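PDB 4H51: aspartate aminotransferase, which catalyses the pyridoxal phosphate-dependent transfer of an amino group between L-aspartate and 2-oxoglutarate, working as a homodimer. Local coordinates for the interface of chains A and B. Numbering follows the deposited sequence. Chains: chain A/B, Aspartate aminotransferase.

Contact 1: the interface of chains A and B. Residues chain A 131, 293, 296; chain B 24-25, 27.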
loop_
_atom_site.group_PDB
_atom_site.type_symbol
_atom_site.label_atom_id
_atom_site.label_comp_id
_atom_site.label_asym_id
_atom_site.label_seq_id
_atom_site.Cartn_x
_atom_site.Cartn_y
_atom_site.Cartn_z
ATOM N N ARG A 131 10.767 -4.280 16.910
ATOM C CA ARG A 131 12.168 -3.892 16.995
ATOM C C ARG A 131 12.542 -3.374 18.354
ATOM O O ARG A 131 13.711 -3.111 18.590
ATOM C CB ARG A 131 12.533 -2.785 15.991
ATOM C CG ARG A 131 12.266 -3.086 14.559
ATOM C CD ARG A 131 12.977 -4.340 14.137
ATOM N NE ARG A 131 12.611 -4.687 12.771
ATOM C CZ ARG A 131 13.239 -4.274 11.671
ATOM N NH1 ARG A 131 14.296 -3.452 11.715
ATOM N NH2 ARG A 131 12.783 -4.684 10.500
ATOM N N VAL A 293 14.190 2.947 10.360
ATOM C CA VAL A 293 13.490 1.648 10.462
ATOM C C VAL A 293 12.095 1.718 9.767
ATOM O O VAL A 293 11.700 0.852 8.984
ATOM C CB VAL A 293 13.335 1.208 11.941
ATOM C CG1 VAL A 293 12.431 -0.033 12.032
ATOM C CG2 VAL A 293 14.712 0.925 12.583
ATOM N N SER A 296 12.744 1.589 6.105
ATOM C CA SER A 296 13.141 0.268 5.606
ATOM C C SER A 296 11.914 -0.638 5.523
ATOM O O SER A 296 11.759 -1.403 4.573
ATOM C CB SER A 296 14.268 -0.347 6.462
ATOM O OG SER A 296 13.742 -0.625 7.755
ATOM N N ILE B 24 16.584 0.782 19.824
ATOM C CA ILE B 24 16.298 0.493 18.409
ATOM C C ILE B 24 17.551 0.769 17.541
ATOM O O ILE B 24 18.254 1.757 17.746
ATOM C CB ILE B 24 15.071 1.295 17.892
ATOM C CG1 ILE B 24 14.320 0.488 16.817
ATOM C CG2 ILE B 24 15.490 2.685 17.428
ATOM C CD1 ILE B 24 13.117 1.189 16.253
ATOM N N GLN B 25 17.847 -0.133 16.620
ATOM C CA GLN B 25 19.043 -0.014 15.778
ATOM C C GLN B 25 18.731 0.610 14.443
ATOM O O GLN B 25 17.836 0.179 13.730
ATOM C CB GLN B 25 19.718 -1.383 15.544
ATOM C CG GLN B 25 20.197 -2.077 16.834
ATOM C CD GLN B 25 21.021 -3.298 16.514
ATOM O OE1 GLN B 25 21.876 -3.235 15.625
ATOM N NE2 GLN B 25 20.762 -4.422 17.203
ATOM N N GLN B 27 18.897 1.592 10.552
ATOM C CA GLN B 27 19.131 0.905 9.255
ATOM C C GLN B 27 19.807 1.863 8.280
ATOM O O GLN B 27 19.525 3.058 8.340
ATOM C CB GLN B 27 17.805 0.521 8.636
ATOM C CG GLN B 27 16.944 -0.350 9.511
ATOM C CD GLN B 27 17.207 -1.821 9.293
ATOM O OE1 GLN B 27 18.306 -2.212 8.919
ATOM N NE2 GLN B 27 16.179 -2.642 9.480
HETATM O O HOH W 1 16.193 -2.839 16.983
#
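B:Ile24, B:Gln25 and B:Gln27 lie on an extended stretch of backbone that passes by helix 284-299 of chain A, where A:Val293 and A:Ser296 sit about one turn apart, and by A:Arg131 in the loop after helix 117-129. The stretch belongs to the N-terminal arm with which each subunit of an aspartate aminotransferase dimer embraces its partner. B:Gln27 is the residue of this patch that buries most surface, 56 Å². Its chain turns sharply at CG (chi2 -90°), which carries the amide to A:Arg131; the two side chains cross at about a right angle. The amide nitrogen NE2 of B:Gln27 lies in the guanidinium plane, at its edge, 3.0 Å from NH1 of A:Arg131. As modelled, two donors face each other. Turning the amide over would put OE1 there as an acceptor, in a plausible hydrogen bond, so the assignment of the amide is doubtful. The amide plane stands 73° from that of the guanidinium, so the two flat groups do not stack. Nearer the backbone of the same glutamine, the methylene CG passes CG2 of A:Val293 at 4.0 Å and also borders A:Ser296. The hydroxyl of A:Ser296 turns back along its own helix (chi1 67°), and OG bonds to the backbone O of A:Val293 at 2.8 Å. Methyl CG2 of A:Val293 also packs on the arm itself, 3.4 Å from the carbonyl O of B:Gln25. B:Ile24 inserts its fully extended branch between the two chain A elements: CG1 touches CB of A:Arg131 at 3.8 Å, while CD1 reaches both that carbon and the valine methyl. Water 1 ties the backbones together, its O standing 3.0 Å from the carbonyl O of A:Arg131. On the arm side, the O of water 1 lies 3.2 Å from the amide N of B:Gln25.

Contact 2: the interface of chains A and B. Residues chain A 116, 272-273, 305-306; chain B 116, 272-273, 306.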
loop_
_atom_site.group_PDB
_atom_site.type_symbol
_atom_site.label_atom_id
_atom_site.label_comp_id
_atom_site.label_asym_id
_atom_site.label_seq_id
_atom_site.Cartn_x
_atom_site.Cartn_y
_atom_site.Cartn_z
ATOM N N LEU A 116 -0.438 3.739 4.342
ATOM C CA LEU A 116 -1.628 3.336 3.603
ATOM C C LEU A 116 -2.832 3.415 4.538
ATOM O O LEU A 116 -3.404 2.373 4.997
ATOM C CB LEU A 116 -1.427 1.926 3.016
ATOM C CG LEU A 116 -0.120 1.806 2.177
ATOM C CD1 LEU A 116 0.197 0.405 1.737
ATOM C CD2 LEU A 116 -0.113 2.732 0.958
ATOM N N GLU A 272 -8.740 6.417 -1.133
ATOM C CA GLU A 272 -7.451 7.022 -1.514
ATOM C C GLU A 272 -6.319 6.723 -0.489
ATOM O O GLU A 272 -5.151 6.955 -0.755
ATOM C CB GLU A 272 -7.635 8.504 -1.757
ATOM C CG GLU A 272 -8.528 8.874 -2.931
ATOM C CD GLU A 272 -8.309 8.028 -4.161
ATOM O OE1 GLU A 272 -7.139 7.778 -4.594
ATOM O OE2 GLU A 272 -9.340 7.525 -4.656
ATOM N N ARG A 273 -6.691 6.138 0.636
ATOM C CA ARG A 273 -5.752 5.510 1.568
ATOM C C ARG A 273 -4.721 6.478 2.137
ATOM O O ARG A 273 -3.521 6.276 1.989
ATOM C CB ARG A 273 -4.997 4.288 0.940
ATOM C CG ARG A 273 -5.803 3.368 0.067
ATOM C CD ARG A 273 -7.125 2.787 0.622
ATOM N NE ARG A 273 -6.910 1.956 1.795
ATOM C CZ ARG A 273 -7.422 2.155 3.003
ATOM N NH1 ARG A 273 -8.254 3.165 3.253
ATOM N NH2 ARG A 273 -7.111 1.340 3.967
ATOM N N PRO A 305 4.348 5.700 -0.847
ATOM C CA PRO A 305 2.871 5.654 -0.763
ATOM C C PRO A 305 2.210 6.384 -1.893
ATOM O O PRO A 305 2.854 7.188 -2.565
ATOM C CB PRO A 305 2.566 6.339 0.571
ATOM C CG PRO A 305 3.669 7.358 0.702
ATOM C CD PRO A 305 4.903 6.736 0.035
ATOM N N PRO A 306 0.904 6.161 -2.082
ATOM C CA PRO A 306 0.201 6.896 -3.124
ATOM C C PRO A 306 -0.005 8.371 -2.780
ATOM O O PRO A 306 -0.334 8.687 -1.629
ATOM C CB PRO A 306 -1.162 6.190 -3.192
ATOM C CG PRO A 306 -1.324 5.539 -1.892
ATOM C CD PRO A 306 0.037 5.153 -1.423
ATOM N N LEU B 116 -0.238 -2.612 -4.536
ATOM C CA LEU B 116 0.461 -1.332 -4.462
ATOM C C LEU B 116 1.615 -1.315 -5.474
ATOM O O LEU B 116 2.786 -1.415 -5.121
ATOM C CB LEU B 116 0.943 -1.042 -3.037
ATOM C CG LEU B 116 -0.059 -0.282 -2.149
ATOM C CD1 LEU B 116 -0.226 1.150 -2.651
ATOM C CD2 LEU B 116 -1.423 -0.982 -2.013
ATOM N N GLU B 272 1.120 6.997 -8.080
ATOM C CA GLU B 272 -0.220 6.489 -7.761
ATOM C C GLU B 272 -0.282 4.975 -7.459
ATOM O O GLU B 272 -1.320 4.465 -7.002
ATOM C CB GLU B 272 -1.192 6.851 -8.868
ATOM C CG GLU B 272 -1.302 8.368 -9.104
ATOM C CD GLU B 272 -1.414 9.193 -7.818
ATOM O OE1 GLU B 272 -2.224 8.873 -6.877
ATOM O OE2 GLU B 272 -0.662 10.185 -7.709
ATOM N N ARG B 273 0.823 4.278 -7.689
ATOM C CA ARG B 273 1.029 2.938 -7.185
ATOM C C ARG B 273 -0.015 1.945 -7.701
ATOM O O ARG B 273 -0.701 1.281 -6.916
ATOM C CB ARG B 273 1.051 2.912 -5.654
ATOM C CG ARG B 273 1.697 4.122 -4.950
ATOM C CD ARG B 273 3.126 4.395 -5.333
ATOM N NE ARG B 273 4.025 3.265 -5.020
ATOM C CZ ARG B 273 4.811 2.625 -5.870
ATOM N NH1 ARG B 273 4.852 2.987 -7.162
ATOM N NH2 ARG B 273 5.532 1.589 -5.440
ATOM N N PRO B 306 -5.353 1.822 -3.124
ATOM C CA PRO B 306 -5.730 3.159 -3.581
ATOM C C PRO B 306 -6.367 3.127 -4.987
ATOM O O PRO B 306 -5.880 2.434 -5.877
ATOM C CB PRO B 306 -4.416 3.959 -3.568
ATOM C CG PRO B 306 -3.350 2.909 -3.733
ATOM C CD PRO B 306 -3.887 1.632 -3.103
#
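A:Leu116 and B:Leu116 meet tip to tip with unlike torsions: the chain A side chain is a regular conformer with chi2 173°, whereas in chain B chi1 is -90° and chi2 -69°. The two-fold related leucines thus mesh unequally, CD2 of A:Leu116 touching CD1 of B:Leu116 at 3.9 Å. This is the core of the dimer of a pyridoxal phosphate-dependent enzyme of the aspartate aminotransferase family, where strand 110-116 ends and the loop after the cofactor-bearing lysine approaches the partner. Beside the leucines, A:Pro306 and B:Pro306 meet across the axis, their side chains crossing at about a right angle, CG of A:Pro306 lying 3.8 Å from CG of B:Pro306. Each proline immediately precedes helix 307-318 and buries about 45 Å² against the other chain. A:Pro306 is also met by B:Arg273, which crosses it at a similar angle and presents its aliphatic stem: CG of B:Arg273 is 3.6 Å from CA of A:Pro306. The twin pair is nearly as close, with CG of A:Arg273 3.7 Å from CA of B:Pro306. Both arginines have left-handed backbones and bend at chi2 and chi3, carrying the guanidinium away from the proline while the stem stays on it. In this family the arginine at this position binds the cofactor phosphate within its own subunit, so the partner proline packs against the stem of a cofactor ligand. CD of B:Arg273 also nears A:Pro305, 3.9 Å from its carbonyl O. The carboxylates of A:Glu272 and B:Glu272 face each other across the dimer axis without touching, OE1 of A:Glu272 lying 5.5 Å from OE1 of B:Glu272; like charges here might repel mildly.

The C-alpha centres of contact 1 and contact 2 are about 24 Å apart, and the two share no residue. Their elements are nevertheless close in sequence: helix 117-129 runs from the strand end in contact 2 to the loop in contact 1, and helix 284-299 of contact 1 is followed by the segment that supplies the prolines of contact 2. Contact 2 straddles the two-fold axis and joins like to like near the active sites; contact 1 lies off the axis, occurs twice, and anchors an N-terminal arm on the neighbouring subunit. Together they fasten the homodimer both centrally and peripherally.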